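Local coordinates for protein diacylglycerol O-acyltransferase (Marinobacter hydrocarbonoclasticus, PDB 6CHJ) that probably transfers acyl groups from acyl-CoA to diacylglycerol, making triacylglycerol, and belongs to the long-chain O-acyltransferase family of wax ester synthases, at residues B[199-211]-B[357-371]. Sequence-based numbering, arbitrary orientation.
Sequences TIPTVAKELLKTI and APAAFHLLTGLAPKW
Two nearly antiparallel helices, 200-211 and 357-365, meet here mainly through apolar side chains, with no hydrogen bond between them, joining the catalytic sequence family to the C-terminal one at the periphery of the chain. Their axes approach to 9.6 Å at 155°, and knobs-into-holes packing fills the seam. Leu207 is one knob, set among Ala357, Ala360, Phe361 and Leu364; its CD1 meets CD1 of Leu364 at 3.8 Å, the two side chains crossing at about a right angle. Phe361 is the reciprocal knob. With CG anti to the backbone N (chi1 175°), its ring enters the hole between Ala204, Leu207, Leu208 and Ile211. Leu208 CD2 lies over one face in a CH-pi contact, 4.3 Å from the ring centroid, while Ala204 O sits at the edge, 3.6 Å from CD1 of Phe361. Thr365 OG1 stands above the opposite face, near the rim; it bonds to Phe361 O and accepts from Leu367 N, an ST turn at the C-terminal end of the helix, while Thr365 CG2 touches Ala204 CB. A valine in place of Thr365 would probably leave Leu367 N without this acceptor and free the turn to shift. Farther along, Ile211 extends CD1 to 3.7 Å from Pro358 CA and meets the Trp371 ring obliquely. Helix 6-13 borders the other end of the seam, its Trp13 touching Ile200, Val203 and Leu364, whereas beyond Trp371 the chain runs on into strand 376-380 of a six-stranded mixed sheet.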
# COMPACT_ATOMS: atom_id res chain seq x y z
N THR B 199 4.22 1.09 26.44
CA THR B 199 3.53 2.24 25.87
C THR B 199 4.52 3.39 25.73
O THR B 199 5.58 3.40 26.36
CB THR B 199 2.35 2.65 26.75
OG1 THR B 199 1.50 3.53 26.00
CG2 THR B 199 2.84 3.39 27.99
N ILE B 200 4.18 4.37 24.89
CA ILE B 200 5.13 5.46 24.61
C ILE B 200 5.46 6.27 25.86
O ILE B 200 6.66 6.53 26.09
CB ILE B 200 4.61 6.35 23.45
CG1 ILE B 200 4.91 5.69 22.10
CG2 ILE B 200 5.27 7.72 23.49
CD1 ILE B 200 4.47 6.52 20.92
N PRO B 201 4.51 6.67 26.71
CA PRO B 201 4.92 7.33 27.96
C PRO B 201 5.86 6.48 28.82
O PRO B 201 6.81 7.02 29.39
CB PRO B 201 3.59 7.60 28.66
CG PRO B 201 2.62 7.76 27.54
CD PRO B 201 3.04 6.74 26.52
N THR B 202 5.63 5.16 28.88
CA THR B 202 6.47 4.31 29.72
C THR B 202 7.92 4.31 29.24
O THR B 202 8.84 4.55 30.02
CB THR B 202 5.92 2.88 29.75
OG1 THR B 202 4.78 2.83 30.62
CG2 THR B 202 6.99 1.91 30.25
N VAL B 203 8.14 4.03 27.96
CA VAL B 203 9.51 3.99 27.47
C VAL B 203 10.07 5.41 27.33
O VAL B 203 11.29 5.61 27.46
CB VAL B 203 9.58 3.19 26.16
CG1 VAL B 203 8.48 3.66 25.28
CG2 VAL B 203 10.94 3.34 25.48
N ALA B 204 9.22 6.41 27.11
CA ALA B 204 9.73 7.78 27.12
C ALA B 204 10.19 8.18 28.51
O ALA B 204 11.16 8.94 28.66
CB ALA B 204 8.68 8.77 26.60
N LYS B 205 9.53 7.67 29.54
CA LYS B 205 9.95 8.03 30.89
C LYS B 205 11.25 7.32 31.26
O LYS B 205 12.13 7.94 31.87
CB LYS B 205 8.81 7.75 31.87
CG LYS B 205 7.97 8.99 32.07
CD LYS B 205 6.54 8.71 32.39
CE LYS B 205 5.75 10.01 32.49
NZ LYS B 205 4.33 9.74 32.87
N GLU B 206 11.43 6.07 30.85
CA GLU B 206 12.74 5.44 30.98
C GLU B 206 13.83 6.22 30.25
O GLU B 206 15.01 6.14 30.62
CB GLU B 206 12.70 4.00 30.47
CG GLU B 206 13.80 3.12 31.04
CD GLU B 206 13.97 3.30 32.54
OE1 GLU B 206 13.13 2.79 33.32
OE2 GLU B 206 14.94 3.99 32.94
N LEU B 207 13.46 6.99 29.22
CA LEU B 207 14.45 7.82 28.55
C LEU B 207 14.81 9.04 29.39
O LEU B 207 15.99 9.40 29.50
CB LEU B 207 13.95 8.23 27.16
CG LEU B 207 14.33 7.28 26.02
CD1 LEU B 207 13.50 7.56 24.75
CD2 LEU B 207 15.84 7.35 25.73
N LEU B 208 13.81 9.68 30.02
CA LEU B 208 14.11 10.78 30.94
C LEU B 208 15.02 10.32 32.07
O LEU B 208 16.03 10.96 32.37
CB LEU B 208 12.82 11.40 31.49
CG LEU B 208 11.96 12.21 30.51
CD1 LEU B 208 10.56 12.43 31.07
CD2 LEU B 208 12.60 13.54 30.11
N LYS B 209 14.68 9.19 32.71
CA LYS B 209 15.51 8.67 33.80
C LYS B 209 16.93 8.42 33.32
O LYS B 209 17.90 8.83 33.98
CB LYS B 209 14.90 7.39 34.37
CG LYS B 209 15.80 6.71 35.42
CD LYS B 209 15.31 5.31 35.83
CE LYS B 209 16.41 4.55 36.57
NZ LYS B 209 15.97 3.20 37.03
N THR B 210 17.08 7.76 32.18
CA THR B 210 18.41 7.56 31.62
C THR B 210 19.10 8.89 31.37
O THR B 210 20.29 9.05 31.66
CB THR B 210 18.33 6.75 30.32
OG1 THR B 210 17.75 5.46 30.57
CG2 THR B 210 19.71 6.58 29.68
N ILE B 211 18.36 9.87 30.84
CA ILE B 211 18.98 11.15 30.50
C ILE B 211 19.37 11.91 31.76
O ILE B 211 20.45 12.52 31.83
CB ILE B 211 18.05 12.00 29.61
CG1 ILE B 211 17.93 11.40 28.20
CG2 ILE B 211 18.53 13.44 29.53
CD1 ILE B 211 16.69 11.86 27.49
N ALA B 357 20.26 9.81 23.26
CA ALA B 357 19.07 9.59 24.07
C ALA B 357 18.12 10.79 24.10
O ALA B 357 16.90 10.57 24.06
CB ALA B 357 19.46 9.21 25.51
N PRO B 358 18.58 12.04 24.21
CA PRO B 358 17.62 13.15 24.10
C PRO B 358 16.97 13.23 22.73
O PRO B 358 15.77 13.55 22.64
CB PRO B 358 18.48 14.39 24.39
CG PRO B 358 19.69 13.87 25.09
CD PRO B 358 19.94 12.52 24.53
N ALA B 359 17.72 12.98 21.66
CA ALA B 359 17.10 12.98 20.33
C ALA B 359 16.05 11.88 20.23
O ALA B 359 14.98 12.09 19.64
CB ALA B 359 18.17 12.82 19.25
N ALA B 360 16.32 10.70 20.81
CA ALA B 360 15.33 9.63 20.79
C ALA B 360 14.05 10.04 21.50
O ALA B 360 12.95 9.78 21.01
CB ALA B 360 15.90 8.36 21.41
N PHE B 361 14.18 10.72 22.65
CA PHE B 361 13.00 11.19 23.37
C PHE B 361 12.21 12.17 22.52
O PHE B 361 10.97 12.17 22.55
CB PHE B 361 13.39 11.85 24.70
CG PHE B 361 12.21 12.47 25.44
CD1 PHE B 361 11.49 11.72 26.37
CD2 PHE B 361 11.82 13.78 25.20
CE1 PHE B 361 10.40 12.27 27.04
CE2 PHE B 361 10.73 14.34 25.87
CZ PHE B 361 10.02 13.57 26.79
N HIS B 362 12.91 13.03 21.77
CA HIS B 362 12.18 14.02 20.99
C HIS B 362 11.49 13.37 19.78
O HIS B 362 10.33 13.70 19.49
CB HIS B 362 13.08 15.15 20.51
CG HIS B 362 12.34 16.18 19.71
ND1 HIS B 362 11.15 16.73 20.15
CD2 HIS B 362 12.59 16.73 18.50
CE1 HIS B 362 10.71 17.59 19.25
NE2 HIS B 362 11.57 17.61 18.24
N LEU B 363 12.19 12.49 19.05
CA LEU B 363 11.59 11.75 17.94
C LEU B 363 10.31 11.04 18.37
O LEU B 363 9.26 11.18 17.73
CB LEU B 363 12.58 10.73 17.37
CG LEU B 363 13.71 11.48 16.67
CD1 LEU B 363 14.90 10.60 16.39
CD2 LEU B 363 13.17 12.10 15.39
N LEU B 364 10.37 10.32 19.50
CA LEU B 364 9.25 9.52 19.97
C LEU B 364 8.07 10.39 20.41
O LEU B 364 6.91 9.98 20.29
CB LEU B 364 9.69 8.63 21.13
CG LEU B 364 10.40 7.32 20.74
CD1 LEU B 364 11.08 6.70 21.96
CD2 LEU B 364 9.42 6.33 20.10
N THR B 365 8.35 11.57 20.96
CA THR B 365 7.28 12.30 21.63
C THR B 365 6.96 13.66 21.03
O THR B 365 5.82 14.11 21.17
CB THR B 365 7.60 12.49 23.13
OG1 THR B 365 8.59 13.52 23.29
CG2 THR B 365 8.06 11.17 23.77
N GLY B 366 7.91 14.31 20.36
CA GLY B 366 7.69 15.67 19.91
C GLY B 366 7.56 16.68 21.03
O GLY B 366 7.06 17.78 20.80
N LEU B 367 8.01 16.34 22.25
CA LEU B 367 7.87 17.21 23.41
C LEU B 367 9.17 17.88 23.83
O LEU B 367 9.22 18.47 24.92
CB LEU B 367 7.31 16.43 24.60
CG LEU B 367 5.86 16.02 24.42
CD1 LEU B 367 5.33 15.36 25.69
CD2 LEU B 367 5.05 17.25 24.03
N ALA B 368 10.23 17.81 23.00
CA ALA B 368 11.53 18.38 23.33
C ALA B 368 12.26 18.96 22.10
O ALA B 368 13.38 18.52 21.77
CB ALA B 368 12.37 17.31 24.03
N PRO B 369 11.69 19.98 21.43
CA PRO B 369 12.28 20.50 20.19
C PRO B 369 13.74 20.90 20.30
O PRO B 369 14.52 20.74 19.34
CB PRO B 369 11.40 21.72 19.88
CG PRO B 369 10.70 22.06 21.16
CD PRO B 369 10.48 20.73 21.82
N LYS B 370 14.14 21.44 21.45
CA LYS B 370 15.54 21.80 21.66
C LYS B 370 16.46 20.58 21.60
O LYS B 370 17.67 20.75 21.44
CB LYS B 370 15.70 22.50 23.00
CG LYS B 370 15.41 24.01 22.98
CD LYS B 370 15.43 24.58 24.42
CE LYS B 370 16.33 25.81 24.54
NZ LYS B 370 16.92 26.01 25.91
N TRP B 371 15.93 19.37 21.72
CA TRP B 371 16.74 18.15 21.69
C TRP B 371 16.81 17.51 20.30
O TRP B 371 17.34 16.41 20.18
CB TRP B 371 16.23 17.12 22.73
CG TRP B 371 16.51 17.49 24.19
CD1 TRP B 371 17.33 18.50 24.64
CD2 TRP B 371 15.96 16.88 25.38
NE1 TRP B 371 17.32 18.55 26.01
CE2 TRP B 371 16.49 17.57 26.50
CE3 TRP B 371 15.08 15.82 25.61
CZ2 TRP B 371 16.17 17.23 27.82
CZ3 TRP B 371 14.76 15.48 26.94
CH2 TRP B 371 15.31 16.19 28.02